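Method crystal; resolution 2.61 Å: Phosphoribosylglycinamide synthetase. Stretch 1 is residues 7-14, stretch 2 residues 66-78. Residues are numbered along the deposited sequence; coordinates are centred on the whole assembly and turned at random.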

ATOM      1  N   ASN A   7      22.949   7.016  17.019  1.00125.52           N
ATOM      2  CA  ASN A   7      23.772   7.872  16.153  1.00125.75           C
ATOM      3  C   ASN A   7      24.010   7.157  14.806  1.00125.48           C
ATOM      4  O   ASN A   7      25.103   6.650  14.547  1.00128.24           O
ATOM      5  N   LYS A   8      22.967   7.128  13.967  1.00115.74           N
ATOM      6  CA  LYS A   8      22.946   6.486  12.642  1.00112.52           C
ATOM      7  C   LYS A   8      22.052   7.305  11.724  1.00109.57           C
ATOM      8  O   LYS A   8      21.005   7.748  12.183  1.00107.24           O
ATOM      9  N   ARG A   9      22.429   7.490  10.446  1.00103.15           N
ATOM     10  CA  ARG A   9      21.697   8.371   9.514  1.00 98.84           C
ATOM     11  C   ARG A   9      20.787   7.610   8.553  1.00 96.29           C
ATOM     12  O   ARG A   9      21.262   6.805   7.761  1.00 94.89           O
ATOM     13  N   LEU A  10      19.482   7.917   8.578  1.00 90.09           N
ATOM     14  CA  LEU A  10      18.511   7.259   7.707  1.00 87.10           C
ATOM     15  C   LEU A  10      17.850   8.285   6.880  1.00 87.48           C
ATOM     16  O   LEU A  10      17.222   9.164   7.452  1.00 87.68           O
ATOM     17  N   LEU A  11      17.874   8.122   5.558  1.00 81.77           N
ATOM     18  CA  LEU A  11      17.173   9.012   4.639  1.00 80.32           C
ATOM     19  C   LEU A  11      15.818   8.411   4.404  1.00 84.05           C
ATOM     20  O   LEU A  11      15.728   7.256   3.974  1.00 84.12           O
ATOM     21  N   ILE A  12      14.756   9.147   4.718  1.00 80.74           N
ATOM     22  CA  ILE A  12      13.414   8.653   4.475  1.00 78.03           C
ATOM     23  C   ILE A  12      12.927   9.334   3.228  1.00 85.56           C
ATOM     24  O   ILE A  12      12.839  10.557   3.213  1.00 87.34           O
ATOM     25  N   LEU A  13      12.603   8.564   2.185  1.00 83.90           N
ATOM     26  CA  LEU A  13      12.138   9.136   0.917  1.00 84.70           C
ATOM     27  C   LEU A  13      10.665   9.430   1.024  1.00 85.51           C
ATOM     28  O   LEU A  13       9.866   8.498   1.110  1.00 85.27           O
ATOM     29  N   GLY A  14      10.335  10.709   1.084  1.00 81.98           N
ATOM     30  CA  GLY A  14       8.978  11.205   1.199  1.00 81.65           C
ATOM     31  C   GLY A  14       8.745  11.736   2.586  1.00 89.76           C
ATOM     32  O   GLY A  14       9.327  11.211   3.533  1.00 90.32           O
ATOM     33  N   LYS A  66      22.311  12.806  -5.569  1.00111.49           N
ATOM     34  CA  LYS A  66      22.153  13.565  -4.336  1.00110.05           C
ATOM     35  C   LYS A  66      22.556  12.805  -3.044  1.00112.42           C
ATOM     36  O   LYS A  66      22.882  13.491  -2.078  1.00113.52           O
ATOM     37  N   VAL A  67      22.596  11.444  -3.032  1.00105.80           N
ATOM     38  CA  VAL A  67      22.876  10.639  -1.825  1.00103.55           C
ATOM     39  C   VAL A  67      24.352  10.318  -1.598  1.00109.69           C
ATOM     40  O   VAL A  67      24.715   9.803  -0.535  1.00110.21           O
ATOM     41  N   LYS A  68      25.189  10.576  -2.574  1.00108.47           N
ATOM     42  CA  LYS A  68      26.611  10.269  -2.438  1.00112.42           C
ATOM     43  C   LYS A  68      27.266  11.086  -1.315  1.00117.67           C
ATOM     44  O   LYS A  68      28.103  10.548  -0.575  1.00116.67           O
ATOM     45  N   ASP A  69      26.825  12.355  -1.141  1.00115.46           N
ATOM     46  CA  ASP A  69      27.360  13.229  -0.104  1.00116.60           C
ATOM     47  C   ASP A  69      26.434  13.319   1.135  1.00114.62           C
ATOM     48  O   ASP A  69      26.691  14.165   1.981  1.00114.49           O
ATOM     49  N   LEU A  70      25.448  12.395   1.318  1.00107.61           N
ATOM     50  CA  LEU A  70      24.570  12.443   2.494  1.00104.56           C
ATOM     51  C   LEU A  70      25.003  11.509   3.654  1.00110.95           C
ATOM     52  O   LEU A  70      24.373  11.555   4.716  1.00109.42           O
ATOM     53  N   ASN A  71      26.099  10.739   3.518  1.00111.06           N
ATOM     54  CA  ASN A  71      26.651   9.967   4.640  1.00112.02           C
ATOM     55  C   ASN A  71      25.611   9.029   5.262  1.00112.06           C
ATOM     56  O   ASN A  71      25.555   8.868   6.487  1.00112.12           O
ATOM     57  N   LEU A  72      24.841   8.357   4.421  1.00104.36           N
ATOM     58  CA  LEU A  72      23.787   7.492   4.926  1.00100.86           C
ATOM     59  C   LEU A  72      24.257   6.130   5.425  1.00106.34           C
ATOM     60  O   LEU A  72      25.249   5.573   4.961  1.00108.31           O
ATOM     61  N   ASP A  73      23.495   5.598   6.379  1.00103.68           N
ATOM     62  CA  ASP A  73      23.622   4.240   6.905  1.00105.15           C
ATOM     63  C   ASP A  73      22.519   3.379   6.292  1.00105.27           C
ATOM     64  O   ASP A  73      22.745   2.190   6.070  1.00106.90           O
ATOM     65  N   GLY A  74      21.369   3.992   5.982  1.00 97.31           N
ATOM     66  CA  GLY A  74      20.262   3.327   5.313  1.00 93.87           C
ATOM     67  C   GLY A  74      19.297   4.288   4.645  1.00 96.58           C
ATOM     68  O   GLY A  74      19.431   5.508   4.728  1.00 94.36           O
ATOM     69  N   ALA A  75      18.291   3.726   3.984  1.00 95.18           N
ATOM     70  CA  ALA A  75      17.212   4.508   3.388  1.00 92.95           C
ATOM     71  C   ALA A  75      15.917   3.724   3.451  1.00 91.39           C
ATOM     72  O   ALA A  75      15.900   2.488   3.482  1.00 85.02           O
ATOM     73  N   ALA A  76      14.830   4.468   3.564  1.00 90.03           N
ATOM     74  CA  ALA A  76      13.534   3.845   3.680  1.00 88.87           C
ATOM     75  C   ALA A  76      12.468   4.697   3.048  1.00 93.70           C
ATOM     76  O   ALA A  76      12.645   5.886   2.841  1.00 94.21           O
ATOM     77  N   THR A  77      11.399   4.055   2.666  1.00 91.55           N
ATOM     78  CA  THR A  77      10.213   4.698   2.111  1.00 91.19           C
ATOM     79  C   THR A  77       9.106   3.937   2.702  1.00 96.16           C
ATOM     80  O   THR A  77       9.326   2.850   3.230  1.00 95.05           O
ATOM     81  N   CYS A  78       7.932   4.515   2.691  1.00 95.32           N
ATOM     82  CA  CYS A  78       6.802   3.852   3.281  1.00 95.00           C
ATOM     83  C   CYS A  78       5.540   4.517   2.789  1.00 96.71           C
ATOM     84  O   CYS A  78       5.583   5.659   2.339  1.00 96.11           O
TER

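Residues 9-13 and the strand 74-76 lie side by side as parallel neighbours, their axes 4.6 Å apart at closest approach and 24° apart in direction. The backbone ladder sets the spacing into which the side chains must fit: Leu-11 N donates to Gly-74 O (3.2 Å), Ala-76 N to Leu-11 O (3.0 Å) and Leu-13 N to Ala-76 O (2.8 Å). In all, 704 Å² is buried between the two stretches, both sides summed.

Side chains alternate between the two faces of this pair. On one face stand Leu-10 and Ile-12, with Ala-76. Gly-74 leaves a hollow there, and Leu-10 (chi1 t, chi2 p) fills it: its CD1 lies 3.4 Å from Gly-74 C and 3.5 Å from Ala-75 N. An ideal CB on Gly-74 would fall just 3.5 Å from that same CD1, so the methyl occupies space next to where a side chain would begin. The same CD1 reaches 4.2 Å from Ala-76 CB, a small bump that closes the far side of the pocket.

The other face is built round Leu-11 (t, p), the most covered of the apolar residues. Its CB rests 3.6 Å from Leu-72 CD1 and 4.5 Å from Ala-75 CB. Farther out its two methyls diverge, CD2 approaching Val-67 CG1 at 3.9 Å and CD1 standing 4.5 Å from Leu-70 CD1. Val-67 and Leu-70, both m at chi1, are brought near by a type I turn running from one to the other; Leu-72 (m, t) starts sideways, but its end comes nearer. The short side chain of Ala-75 leaves room for Leu-13 (m, p), whose CD1 lies 4.0 Å from Ala-75 CB.

Polar contacts frame this packing. Arg-9 (m, t, p) also starts sideways, yet its end swings in, and the edge of its guanidinium grips the turn: NE and NH1 both donate to Leu-70 O, at 3.0 and 2.9 Å. Its aliphatic part lies close to the backbone, with Arg-9 CD 3.1 Å from Asn-71 O. Asp-73 (chi1 m) points toward the first stretch and accepts from the backbone, Arg-9 N to Asp-73 OD2 being 3.0 Å with a nearly straight angle of 174°. Its own Asp-73 N returns a bond to Arg-9 O at 2.9 Å. The carboxylate also abuts Lys-8, whose CD is 3.9 Å from Asp-73 CG. At the other end, Thr-77 (t) donates through OG1 to Leu-13 O at 3.1 Å.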

ATOM      1  CB  ASN A   7      25.112   8.294  16.810  1.00134.98           C
ATOM      2  CG  ASN A   7      24.973   9.065  18.106  1.00161.94           C
ATOM      3  OD1 ASN A   7      24.137   9.972  18.225  1.00153.92           O
ATOM      4  ND2 ASN A   7      25.843   8.782  19.086  1.00154.74           N
ATOM      5  CB  LYS A   8      22.402   5.050  12.756  1.00113.93           C
ATOM      6  CG  LYS A   8      23.382   4.018  13.309  1.00122.79           C
ATOM      7  CD  LYS A   8      23.724   2.935  12.299  1.00125.19           C
ATOM      8  CE  LYS A   8      24.285   1.694  12.950  1.00132.53           C
ATOM      9  NZ  LYS A   8      24.526   0.598  11.957  1.00142.47           N
ATOM     10  CB  ARG A   9      22.690   9.241   8.703  1.00100.62           C
ATOM     11  CG  ARG A   9      23.563  10.164   9.581  1.00103.15           C
ATOM     12  CD  ARG A   9      24.779  10.739   8.871  1.00111.11           C
ATOM     13  NE  ARG A   9      24.427  11.602   7.733  1.00114.16           N
ATOM     14  CZ  ARG A   9      24.128  12.902   7.808  1.00123.22           C
ATOM     15  NH1 ARG A   9      23.806  13.577   6.711  1.00 99.85           N
ATOM     16  NH2 ARG A   9      24.148  13.536   8.980  1.00111.05           N
ATOM     17  CB  LEU A  10      17.439   6.478   8.527  1.00 85.21           C
ATOM     18  CG  LEU A  10      16.312   5.793   7.725  1.00 86.10           C
ATOM     19  CD1 LEU A  10      16.807   4.599   7.010  1.00 85.57           C
ATOM     20  CD2 LEU A  10      15.137   5.452   8.613  1.00 88.36           C
ATOM     21  CB  LEU A  11      17.944   9.186   3.311  1.00 81.67           C
ATOM     22  CG  LEU A  11      17.144   9.748   2.115  1.00 85.18           C
ATOM     23  CD1 LEU A  11      17.005  11.296   2.193  1.00 86.18           C
ATOM     24  CD2 LEU A  11      17.758   9.306   0.799  1.00 87.45           C
ATOM     25  CB  ILE A  12      12.470   8.841   5.661  1.00 78.89           C
ATOM     26  CG1 ILE A  12      12.943   7.996   6.868  1.00 77.97           C
ATOM     27  CG2 ILE A  12      11.046   8.458   5.227  1.00 75.17           C
ATOM     28  CD1 ILE A  12      12.419   8.488   8.261  1.00 78.83           C
ATOM     29  CB  LEU A  13      12.393   8.188  -0.257  1.00 85.60           C
ATOM     30  CG  LEU A  13      13.835   8.039  -0.706  1.00 92.94           C
ATOM     31  CD1 LEU A  13      14.599   7.077   0.210  1.00 95.32           C
ATOM     32  CD2 LEU A  13      13.907   7.510  -2.097  1.00 94.96           C
ATOM     33  CB  LYS A  66      20.699  14.085  -4.217  1.00109.33           C
ATOM     34  CG  LYS A  66      20.408  15.238  -5.187  1.00120.75           C
ATOM     35  CD  LYS A  66      18.999  15.801  -5.050  1.00132.49           C
ATOM     36  CE  LYS A  66      18.696  16.952  -6.001  1.00147.24           C
ATOM     37  NZ  LYS A  66      19.240  18.260  -5.532  1.00159.36           N
ATOM     38  CB  VAL A  67      22.072   9.323  -1.820  1.00104.35           C
ATOM     39  CG1 VAL A  67      20.581   9.614  -1.871  1.00100.96           C
ATOM     40  CG2 VAL A  67      22.488   8.363  -2.948  1.00105.11           C
ATOM     41  CB  LYS A  68      27.353  10.471  -3.775  1.00117.81           C
ATOM     42  CG  LYS A  68      27.465   9.163  -4.601  1.00138.67           C
ATOM     43  CD  LYS A  68      28.533   8.156  -4.046  1.00151.00           C
ATOM     44  CE  LYS A  68      28.533   6.822  -4.772  1.00160.68           C
ATOM     45  NZ  LYS A  68      29.180   5.736  -3.983  1.00165.55           N
ATOM     46  CB  ASP A  69      27.638  14.617  -0.698  1.00121.23           C
ATOM     47  CG  ASP A  69      28.649  14.601  -1.848  1.00141.13           C
ATOM     48  OD1 ASP A  69      29.883  14.617  -1.568  1.00146.07           O
ATOM     49  OD2 ASP A  69      28.214  14.573  -3.020  1.00149.32           O
ATOM     50  CB  LEU A  70      23.101  12.171   2.115  1.00100.27           C
ATOM     51  CG  LEU A  70      22.411  13.281   1.272  1.00101.70           C
ATOM     52  CD1 LEU A  70      20.998  12.910   0.966  1.00 95.84           C
ATOM     53  CD2 LEU A  70      22.476  14.671   1.950  1.00102.24           C
ATOM     54  CB  ASN A  71      27.187  10.945   5.708  1.00113.21           C
ATOM     55  CG  ASN A  71      28.647  10.842   5.947  1.00128.52           C
ATOM     56  OD1 ASN A  71      29.431  11.382   5.181  1.00117.96           O
ATOM     57  ND2 ASN A  71      29.047  10.191   7.033  1.00127.38           N
ATOM     58  CB  LEU A  72      22.732   7.254   3.839  1.00 97.77           C
ATOM     59  CG  LEU A  72      22.187   8.492   3.147  1.00100.43           C
ATOM     60  CD1 LEU A  72      21.204   8.089   2.134  1.00 97.58           C
ATOM     61  CD2 LEU A  72      21.611   9.477   4.144  1.00 99.05           C
ATOM     62  CB  ASP A  73      23.578   4.220   8.434  1.00107.99           C
ATOM     63  CG  ASP A  73      24.857   4.787   9.005  1.00122.18           C
ATOM     64  OD1 ASP A  73      25.925   4.165   8.795  1.00123.79           O
ATOM     65  OD2 ASP A  73      24.806   5.900   9.581  1.00132.20           O
ATOM     66  CB  ALA A  75      17.523   4.928   1.961  1.00 94.56           C
ATOM     67  CB  ALA A  76      13.222   3.602   5.146  1.00 89.04           C
ATOM     68  CB  THR A  77      10.199   4.744   0.571  1.00 96.70           C
ATOM     69  OG1 THR A  77       9.188   5.674   0.133  1.00 98.74           O
ATOM     70  CG2 THR A  77       9.952   3.399  -0.057  1.00 92.56           C
ATOM     71  CB  CYS A  78       6.935   3.861   4.815  1.00 97.17           C
ATOM     72  SG  CYS A  78       5.929   5.096   5.697  1.00102.83           S
TER